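Local coordinates for sortase (Actinomyces oris, PDB 5UTT), which probably acts as a class E sortase, a cysteine transpeptidase of the Gram-positive cell surface that cleaves sorting signals and joins proteins to acceptors, at residues V73-A79 / D141-T147; G80-T84 / A154-G158; T108-F112 / G178-V183. One frame throughout, in Å; residues are numbered along the deposited sequence.

Contact 1 of 3, residues V73-A79 / D141-T147; sequences VGNFAIA and DRYITLT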
loop_
_atom_site.group_PDB
_atom_site.type_symbol
_atom_site.label_atom_id
_atom_site.label_comp_id
_atom_site.label_asym_id
_atom_site.label_seq_id
_atom_site.Cartn_x
_atom_site.Cartn_y
_atom_site.Cartn_z
ATOM N N VAL A 73 2.461 -3.985 14.014
ATOM C CA VAL A 73 1.214 -3.516 14.505
ATOM C C VAL A 73 1.077 -1.973 14.369
ATOM O O VAL A 73 1.875 -1.169 14.908
ATOM C CB VAL A 73 0.966 -3.966 15.973
ATOM C CG1 VAL A 73 -0.216 -3.223 16.535
ATOM C CG2 VAL A 73 0.759 -5.474 16.046
ATOM N N GLY A 74 0.025 -1.565 13.676
ATOM C CA GLY A 74 -0.211 -0.132 13.348
ATOM C C GLY A 74 -0.572 0.044 11.900
ATOM O O GLY A 74 -1.357 -0.739 11.358
ATOM N N ASN A 75 0.029 1.040 11.239
ATOM C CA ASN A 75 -0.419 1.381 9.889
ATOM C C ASN A 75 0.743 1.691 8.992
ATOM O O ASN A 75 1.459 2.619 9.279
ATOM C CB ASN A 75 -1.325 2.605 9.990
ATOM C CG ASN A 75 -2.078 2.906 8.695
ATOM O OD1 ASN A 75 -1.989 2.162 7.708
ATOM N ND2 ASN A 75 -2.845 3.975 8.704
ATOM N N PHE A 76 0.958 0.846 7.989
ATOM C CA PHE A 76 2.043 1.022 6.990
ATOM C C PHE A 76 1.432 1.840 5.856
ATOM O O PHE A 76 0.679 1.310 5.031
ATOM C CB PHE A 76 2.539 -0.334 6.521
ATOM C CG PHE A 76 3.579 -0.263 5.412
ATOM C CD1 PHE A 76 4.889 0.023 5.721
ATOM C CD2 PHE A 76 3.242 -0.577 4.101
ATOM C CE1 PHE A 76 5.864 0.081 4.717
ATOM C CE2 PHE A 76 4.213 -0.526 3.082
ATOM C CZ PHE A 76 5.506 -0.201 3.398
ATOM N N ALA A 77 1.758 3.115 5.765
ATOM C CA ALA A 77 1.039 3.957 4.847
ATOM C C ALA A 77 1.961 4.311 3.695
ATOM O O ALA A 77 3.169 4.579 3.897
ATOM C CB ALA A 77 0.545 5.199 5.538
ATOM N N ILE A 78 1.403 4.254 2.511
ATOM C CA ILE A 78 2.193 4.582 1.303
ATOM C C ILE A 78 1.461 5.540 0.388
ATOM O O ILE A 78 0.252 5.482 0.179
ATOM C CB ILE A 78 2.617 3.294 0.542
ATOM C CG1 ILE A 78 1.397 2.487 0.120
ATOM C CG2 ILE A 78 3.618 2.444 1.355
ATOM C CD1 ILE A 78 1.737 1.313 -0.757
ATOM N N ALA A 79 2.240 6.425 -0.224
ATOM C CA ALA A 79 1.738 7.412 -1.176
ATOM C C ALA A 79 2.125 7.005 -2.578
ATOM O O ALA A 79 3.184 6.412 -2.788
ATOM C CB ALA A 79 2.342 8.789 -0.839
ATOM N N ASP A 141 -4.298 -4.081 15.303
ATOM C CA ASP A 141 -4.262 -4.757 14.017
ATOM C C ASP A 141 -3.177 -4.164 13.117
ATOM O O ASP A 141 -2.554 -3.182 13.464
ATOM C CB ASP A 141 -5.619 -4.628 13.335
ATOM C CG ASP A 141 -6.699 -5.432 14.034
ATOM O OD1 ASP A 141 -6.390 -6.548 14.505
ATOM O OD2 ASP A 141 -7.856 -4.959 14.088
ATOM N N ARG A 142 -2.932 -4.845 12.022
ATOM C CA ARG A 142 -1.938 -4.422 11.053
ATOM C C ARG A 142 -2.682 -3.950 9.811
ATOM O O ARG A 142 -3.462 -4.715 9.213
ATOM C CB ARG A 142 -1.056 -5.605 10.740
ATOM C CG ARG A 142 -0.228 -6.118 11.889
ATOM C CD ARG A 142 0.373 -7.472 11.562
ATOM N NE ARG A 142 1.297 -7.847 12.609
ATOM C CZ ARG A 142 0.945 -8.362 13.784
ATOM N NH1 ARG A 142 -0.339 -8.626 14.063
ATOM N NH2 ARG A 142 1.895 -8.634 14.677
ATOM N N TYR A 143 -2.461 -2.684 9.420
ATOM C CA TYR A 143 -3.087 -2.121 8.219
ATOM C C TYR A 143 -2.038 -1.703 7.219
ATOM O O TYR A 143 -0.863 -1.463 7.578
ATOM C CB TYR A 143 -3.913 -0.875 8.526
ATOM C CG TYR A 143 -5.283 -1.146 9.062
ATOM C CD1 TYR A 143 -6.362 -1.225 8.213
ATOM C CD2 TYR A 143 -5.479 -1.401 10.407
ATOM C CE1 TYR A 143 -7.630 -1.485 8.684
ATOM C CE2 TYR A 143 -6.740 -1.662 10.903
ATOM C CZ TYR A 143 -7.813 -1.724 10.019
ATOM O OH TYR A 143 -9.082 -1.990 10.441
ATOM N N ILE A 144 -2.503 -1.593 5.985
ATOM C CA ILE A 144 -1.787 -0.812 4.920
ATOM C C ILE A 144 -2.744 0.307 4.524
ATOM O O ILE A 144 -3.962 0.121 4.552
ATOM C CB ILE A 144 -1.308 -1.676 3.720
ATOM C CG1 ILE A 144 -0.346 -0.881 2.778
ATOM C CG2 ILE A 144 -2.447 -2.191 2.849
ATOM C CD1 ILE A 144 0.306 -1.670 1.682
ATOM N N THR A 145 -2.190 1.457 4.134
ATOM C CA THR A 145 -2.992 2.555 3.697
ATOM C C THR A 145 -2.355 3.048 2.411
ATOM O O THR A 145 -1.158 3.262 2.391
ATOM C CB THR A 145 -3.037 3.701 4.720
ATOM O OG1 THR A 145 -3.709 3.237 5.919
ATOM C CG2 THR A 145 -3.847 4.856 4.207
ATOM N N LEU A 146 -3.174 3.183 1.384
ATOM C CA LEU A 146 -2.718 3.790 0.103
ATOM C C LEU A 146 -3.341 5.142 -0.034
ATOM O O LEU A 146 -4.593 5.244 0.075
ATOM C CB LEU A 146 -3.114 2.924 -1.087
ATOM C CG LEU A 146 -2.155 1.824 -1.594
ATOM C CD1 LEU A 146 -1.823 0.843 -0.527
ATOM C CD2 LEU A 146 -2.737 1.101 -2.808
ATOM N N THR A 147 -2.534 6.144 -0.429
ATOM C CA THR A 147 -2.994 7.506 -0.604
ATOM C C THR A 147 -2.611 8.039 -1.966
ATOM O O THR A 147 -1.527 7.750 -2.448
ATOM C CB THR A 147 -2.480 8.508 0.503
ATOM O OG1 THR A 147 -1.119 8.925 0.313
ATOM C CG2 THR A 147 -2.519 7.865 1.906
#
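Strand 74-79 and the first part of strand 142-150, parallel neighbours in the sortase β-barrel, are held together by six backbone hydrogen bonds. Every second residue of 73-79 supplies both ends: Gly74 N to Asp141 O (3.1 Å) and Tyr143 N to Gly74 O (3.0 Å), Phe76 N to Tyr143 O and Thr145 N to Phe76 O (both 3.0 Å), Ile78 N to Thr145 O (2.7 Å) and Thr147 N to Ile78 O (2.9 Å). Asn75, Ala77 and Ala79 instead make backbone bonds to Gln68, Tyr64 and Gly62, while Arg142 and Ile144 pair with strand 161-174. Thr145 OG1 donates to Asn75 OD1 (2.7 Å), Asn75 ND2 binds Ala129 O, and Thr147 OG1 bonds Tyr64 OH. Phe76, Ile78, Ile144 and Leu146 form an apolar patch, with Ile78 CD1 3.6 Å from Leu146 CD1; Arg142, on the same face, bonds Gly71 O through NE. Thr145-Leu146-Thr147 open the TLxTC signature of sortases, and this continuous run of backbone bonds sets its line in the barrel.

Contact 2 of 3, residues G80-T84 / A154-G158; sequences GHRRT and AGEFG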
loop_
_atom_site.group_PDB
_atom_site.type_symbol
_atom_site.label_atom_id
_atom_site.label_comp_id
_atom_site.label_asym_id
_atom_site.label_seq_id
_atom_site.Cartn_x
_atom_site.Cartn_y
_atom_site.Cartn_z
ATOM N N GLY A 80 1.280 7.322 -3.543
ATOM C CA GLY A 80 1.577 7.145 -4.943
ATOM C C GLY A 80 0.987 8.203 -5.826
ATOM O O GLY A 80 -0.054 8.788 -5.548
ATOM N N HIS A 81 1.715 8.536 -6.891
ATOM C CA HIS A 81 1.156 9.407 -7.863
ATOM C C HIS A 81 -0.053 8.775 -8.555
ATOM O O HIS A 81 -0.093 7.592 -8.810
ATOM C CB HIS A 81 2.206 9.711 -8.928
ATOM C CG HIS A 81 3.175 10.779 -8.560
ATOM N ND1 HIS A 81 3.071 11.556 -7.429
ATOM C CD2 HIS A 81 4.248 11.255 -9.242
ATOM C CE1 HIS A 81 4.062 12.429 -7.396
ATOM N NE2 HIS A 81 4.773 12.288 -8.500
ATOM N N ARG A 82 -1.013 9.610 -8.928
ATOM C CA ARG A 82 -2.196 9.172 -9.631
ATOM C C ARG A 82 -2.000 8.998 -11.126
ATOM O O ARG A 82 -2.749 8.221 -11.747
ATOM C CB ARG A 82 -3.316 10.188 -9.422
ATOM C CG ARG A 82 -4.709 9.743 -9.847
ATOM C CD ARG A 82 -5.296 8.817 -8.771
ATOM N NE ARG A 82 -6.575 8.245 -9.195
ATOM C CZ ARG A 82 -7.769 8.755 -8.914
ATOM N NH1 ARG A 82 -8.870 8.159 -9.371
ATOM N NH2 ARG A 82 -7.873 9.860 -8.194
ATOM N N ARG A 83 -1.013 9.683 -11.701
ATOM C CA ARG A 83 -0.880 9.790 -13.166
ATOM C C ARG A 83 0.449 9.319 -13.791
ATOM O O ARG A 83 0.668 9.503 -14.998
ATOM C CB ARG A 83 -1.173 11.235 -13.581
ATOM C CG ARG A 83 -2.481 11.758 -12.965
ATOM C CD ARG A 83 -3.322 12.587 -13.920
ATOM N NE ARG A 83 -2.967 14.002 -13.868
ATOM C CZ ARG A 83 -3.009 14.841 -14.903
ATOM N NH1 ARG A 83 -3.369 14.421 -16.111
ATOM N NH2 ARG A 83 -2.673 16.116 -14.733
ATOM N N THR A 84 1.305 8.673 -13.019
ATOM C CA THR A 84 2.599 8.167 -13.531
ATOM C C THR A 84 2.485 6.972 -14.484
ATOM O O THR A 84 1.533 6.203 -14.432
ATOM C CB THR A 84 3.544 7.758 -12.396
ATOM O OG1 THR A 84 2.804 7.080 -11.368
ATOM C CG2 THR A 84 4.216 8.956 -11.798
ATOM N N ALA A 154 -12.664 17.365 -10.744
ATOM C CA ALA A 154 -11.939 16.754 -11.859
ATOM C C ALA A 154 -11.468 15.312 -11.587
ATOM O O ALA A 154 -10.774 14.746 -12.413
ATOM C CB ALA A 154 -10.761 17.635 -12.275
ATOM N N GLY A 155 -11.813 14.738 -10.417
ATOM C CA GLY A 155 -11.395 13.374 -10.077
ATOM C C GLY A 155 -9.924 13.004 -10.280
ATOM O O GLY A 155 -9.041 13.558 -9.661
ATOM N N GLU A 156 -9.690 12.019 -11.139
ATOM C CA GLU A 156 -8.351 11.554 -11.455
ATOM C C GLU A 156 -7.390 12.720 -11.815
ATOM O O GLU A 156 -6.170 12.641 -11.626
ATOM C CB GLU A 156 -8.448 10.485 -12.561
ATOM C CG GLU A 156 -7.161 9.778 -12.918
ATOM C CD GLU A 156 -7.261 8.969 -14.209
ATOM O OE1 GLU A 156 -8.381 8.540 -14.582
ATOM O OE2 GLU A 156 -6.202 8.762 -14.831
ATOM N N PHE A 157 -7.957 13.798 -12.354
ATOM C CA PHE A 157 -7.159 14.901 -12.872
ATOM C C PHE A 157 -7.203 16.140 -11.968
ATOM O O PHE A 157 -6.912 17.261 -12.404
ATOM C CB PHE A 157 -7.634 15.212 -14.296
ATOM C CG PHE A 157 -7.671 13.992 -15.169
ATOM C CD1 PHE A 157 -6.537 13.575 -15.835
ATOM C CD2 PHE A 157 -8.816 13.196 -15.216
ATOM C CE1 PHE A 157 -6.550 12.409 -16.607
ATOM C CE2 PHE A 157 -8.834 12.040 -15.981
ATOM C CZ PHE A 157 -7.699 11.653 -16.678
ATOM N N GLY A 158 -7.608 15.941 -10.711
ATOM C CA GLY A 158 -7.646 16.997 -9.725
ATOM C C GLY A 158 -6.926 16.603 -8.455
ATOM O O GLY A 158 -6.441 15.475 -8.302
#
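The side chains of Arg82 and Arg83 run from one loop to the tight turn at 154-158, and their different conformations set what each one meets. That turn is doubled: a type II' turn from Ala154 to Phe157 (Phe157 N to Ala154 O, 3.0 Å) overlaps a type I turn from Gly155 to Gly158 (Gly158 N to Gly155 O, 3.0 Å), and the positive phi of Gly155 suits the first. In Arg82, t at chi1 sets CG 3.7 Å from Glu156 O and 3.9 Å from Glu156 CG; p at chi2 then turns the guanidinium so that Glu156 CA lies over one face. Glu156 is extended, chi1 and chi2 both t, which carries its carboxylate away from the Arg82 guanidinium, to salt bridges with Arg90 and Arg91. Arg83 is more folded, chi1 m, chi2 between wells at -139° and chi3 m, so its end approaches although its CA-to-CB bond points sideways. Arg83 NH1 lies 3.3 Å from Phe157 CD1 at the ring edge, with Phe157 CA over the guanidinium face. No hydrogen bond joins the two loops directly. Arg82 instead donates to Arg90 O within its own long loop, and to Cys149 O and His150 ND1. Cys149 is the signature cysteine and His81 probably the active-site histidine, as in other sortases, so the contact borders the probable active site. Arg82 thus ties the loop after strand 74-79 to the end of strand 142-150, while 154-158 lies at the surface between strands 142-150 and 161-174.

Contact 3 of 3, residues T108-F112 / G178-V183; sequences TWYVF and GRPESV
Trp109 lays one face of its indole over Arg179 and Pro180, where the segment following the last strand of the sortase β-barrel folds back onto strand 108-120. Residues 108-112 are extended, with phi from -143° to -99° and psi from 122° to 152°, so side chains alternate: Trp109 and Val111 point toward 178-183, Thr108 and Tyr110 away from it. The closest CA atoms across the contact are those of Trp109 and Arg179, 6.8 Å apart. No regular secondary structure is present in 178-183. Gly178 (164/173) and Arg179 (-147/161) are extended, Pro180 (-61/148) begins a type I turn to Val183, with Glu181 at -61/-32 and Ser182 at -68/-22, and Val183 N bonds Pro180 O at 3.0 Å. Trp109 takes chi1 m and chi2 97°. Two CH-pi contacts reach its five-membered ring, from Arg179 CA (4.0 Å to the centroid, 25° off the normal) and from Pro180 CD (3.8 Å, 20° off). Arg179, chi1 p and then extended, sends its end away from the strand. Val183, chi1 t, brings CG2 to 3.9 Å from Trp109 CZ3, and Gly178 O sits 3.2 Å from Trp109 CD1. No hydrogen bond crosses; about 238 Å² is buried by largely apolar contact that packs the C-terminal segment against the barrel, and Ser182 OG bonds Glu100 of the adjoining strand 100-104. Pro180, its CD over the indole face and its ring puckered C-gamma exo, places CG 3.6 Å from CG2 of Val111, whose chi1 is t.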
loop_
_atom_site.group_PDB
_atom_site.type_symbol
_atom_site.label_atom_id
_atom_site.label_comp_id
_atom_site.label_asym_id
_atom_site.label_seq_id
_atom_site.Cartn_x
_atom_site.Cartn_y
_atom_site.Cartn_z
ATOM N N THR A 108 8.876 -12.578 2.038
ATOM C CA THR A 108 7.499 -12.654 2.518
ATOM C C THR A 108 6.447 -12.075 1.595
ATOM O O THR A 108 6.703 -11.091 0.947
ATOM C CB THR A 108 7.379 -11.978 3.917
ATOM O OG1 THR A 108 8.376 -12.537 4.790
ATOM C CG2 THR A 108 5.948 -12.165 4.521
ATOM N N TRP A 109 5.291 -12.727 1.487
ATOM C CA TRP A 109 4.106 -12.112 0.876
ATOM C C TRP A 109 3.219 -11.617 1.989
ATOM O O TRP A 109 2.810 -12.421 2.848
ATOM C CB TRP A 109 3.323 -13.123 0.055
ATOM C CG TRP A 109 4.013 -13.602 -1.177
ATOM C CD1 TRP A 109 4.731 -14.748 -1.314
ATOM C CD2 TRP A 109 4.010 -12.975 -2.476
ATOM N NE1 TRP A 109 5.218 -14.865 -2.598
ATOM C CE2 TRP A 109 4.774 -13.793 -3.335
ATOM C CE3 TRP A 109 3.445 -11.803 -2.987
ATOM C CZ2 TRP A 109 4.964 -13.470 -4.691
ATOM C CZ3 TRP A 109 3.631 -11.498 -4.316
ATOM C CH2 TRP A 109 4.372 -12.332 -5.147
ATOM N N TYR A 110 2.902 -10.318 1.998
ATOM C CA TYR A 110 1.918 -9.789 2.934
ATOM C C TYR A 110 0.620 -9.502 2.203
ATOM O O TYR A 110 0.601 -8.703 1.246
ATOM C CB TYR A 110 2.402 -8.505 3.561
ATOM C CG TYR A 110 3.671 -8.608 4.365
ATOM C CD1 TYR A 110 4.917 -8.458 3.769
ATOM C CD2 TYR A 110 3.638 -8.766 5.747
ATOM C CE1 TYR A 110 6.067 -8.501 4.499
ATOM C CE2 TYR A 110 4.800 -8.826 6.474
ATOM C CZ TYR A 110 6.011 -8.678 5.863
ATOM O OH TYR A 110 7.161 -8.742 6.585
ATOM N N VAL A 111 -0.457 -10.142 2.663
ATOM C CA VAL A 111 -1.745 -9.953 2.015
ATOM C C VAL A 111 -2.740 -9.256 2.961
ATOM O O VAL A 111 -3.083 -9.755 4.077
ATOM C CB VAL A 111 -2.360 -11.266 1.455
ATOM C CG1 VAL A 111 -3.737 -10.981 0.872
ATOM C CG2 VAL A 111 -1.473 -11.987 0.439
ATOM N N PHE A 112 -3.217 -8.107 2.477
ATOM C CA PHE A 112 -4.187 -7.247 3.141
ATOM C C PHE A 112 -5.503 -7.269 2.368
ATOM O O PHE A 112 -5.537 -7.431 1.126
ATOM C CB PHE A 112 -3.664 -5.800 3.267
ATOM C CG PHE A 112 -2.358 -5.673 3.963
ATOM C CD1 PHE A 112 -1.140 -5.929 3.297
ATOM C CD2 PHE A 112 -2.293 -5.216 5.263
ATOM C CE1 PHE A 112 0.070 -5.775 3.962
ATOM C CE2 PHE A 112 -1.094 -5.087 5.939
ATOM C CZ PHE A 112 0.106 -5.367 5.297
ATOM N N GLY A 178 5.682 -20.429 -1.357
ATOM C CA GLY A 178 4.421 -20.246 -2.036
ATOM C C GLY A 178 4.081 -18.783 -2.265
ATOM O O GLY A 178 4.762 -17.892 -1.754
ATOM N N ARG A 179 3.006 -18.562 -3.002
ATOM C CA ARG A 179 2.519 -17.221 -3.249
ATOM C C ARG A 179 0.984 -17.235 -3.363
ATOM O O ARG A 179 0.377 -18.304 -3.554
ATOM C CB ARG A 179 3.196 -16.643 -4.486
ATOM C CG ARG A 179 2.656 -17.183 -5.785
ATOM C CD ARG A 179 3.511 -16.642 -6.945
ATOM N NE ARG A 179 3.018 -17.150 -8.211
ATOM C CZ ARG A 179 3.744 -17.272 -9.335
ATOM N NH1 ARG A 179 5.012 -16.929 -9.368
ATOM N NH2 ARG A 179 3.179 -17.755 -10.418
ATOM N N PRO A 180 0.341 -16.062 -3.205
ATOM C CA PRO A 180 -1.109 -16.029 -3.297
ATOM C C PRO A 180 -1.657 -16.470 -4.640
ATOM O O PRO A 180 -1.066 -16.175 -5.690
ATOM C CB PRO A 180 -1.434 -14.553 -3.071
ATOM C CG PRO A 180 -0.311 -14.060 -2.257
ATOM C CD PRO A 180 0.879 -14.742 -2.845
ATOM N N GLU A 181 -2.831 -17.078 -4.609
ATOM C CA GLU A 181 -3.470 -17.567 -5.832
ATOM C C GLU A 181 -3.761 -16.478 -6.839
ATOM O O GLU A 181 -3.713 -16.749 -8.037
ATOM C CB GLU A 181 -4.766 -18.307 -5.520
ATOM C CG GLU A 181 -4.543 -19.718 -4.975
ATOM C CD GLU A 181 -4.037 -20.716 -6.017
ATOM O OE1 GLU A 181 -4.649 -20.816 -7.111
ATOM O OE2 GLU A 181 -3.037 -21.418 -5.749
ATOM N N SER A 182 -4.054 -15.274 -6.351
ATOM C CA SER A 182 -4.349 -14.119 -7.222
ATOM C C SER A 182 -3.133 -13.643 -8.015
ATOM O O SER A 182 -3.281 -12.925 -9.013
ATOM C CB SER A 182 -4.860 -12.940 -6.403
ATOM O OG SER A 182 -3.911 -12.554 -5.414
ATOM N N VAL A 183 -1.936 -13.964 -7.530
ATOM C CA VAL A 183 -0.724 -13.473 -8.180
ATOM C C VAL A 183 -0.590 -14.288 -9.469
ATOM O O VAL A 183 -0.503 -15.504 -9.417
ATOM C CB VAL A 183 0.493 -13.585 -7.240
ATOM C CG1 VAL A 183 1.806 -13.478 -8.021
ATOM C CG2 VAL A 183 0.395 -12.513 -6.156
#

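Along this chain, the sortase domain of a longer protein, the segments run 73-79, 80-84, 108-112, 141-147, 154-158 and 178-183, so the three contacts all cross one another. Contact 1 lies nearest the centre of the chain. Contact 2 continues from its C-terminal end, where Gly80 N probably bonds Thr147 O, although the centres are about 20 Å apart. Contact 3, its centre about 17 Å from that of contact 1, shares the same sheet: Phe112 of strand 108-120 packs against Ile144 of strand 142-150. Contacts 2 and 3, with centres about 27 Å apart, lie on opposite sides of the chain's centre. One barrel thus supports surface loops on one side and the C-terminal tail on the other.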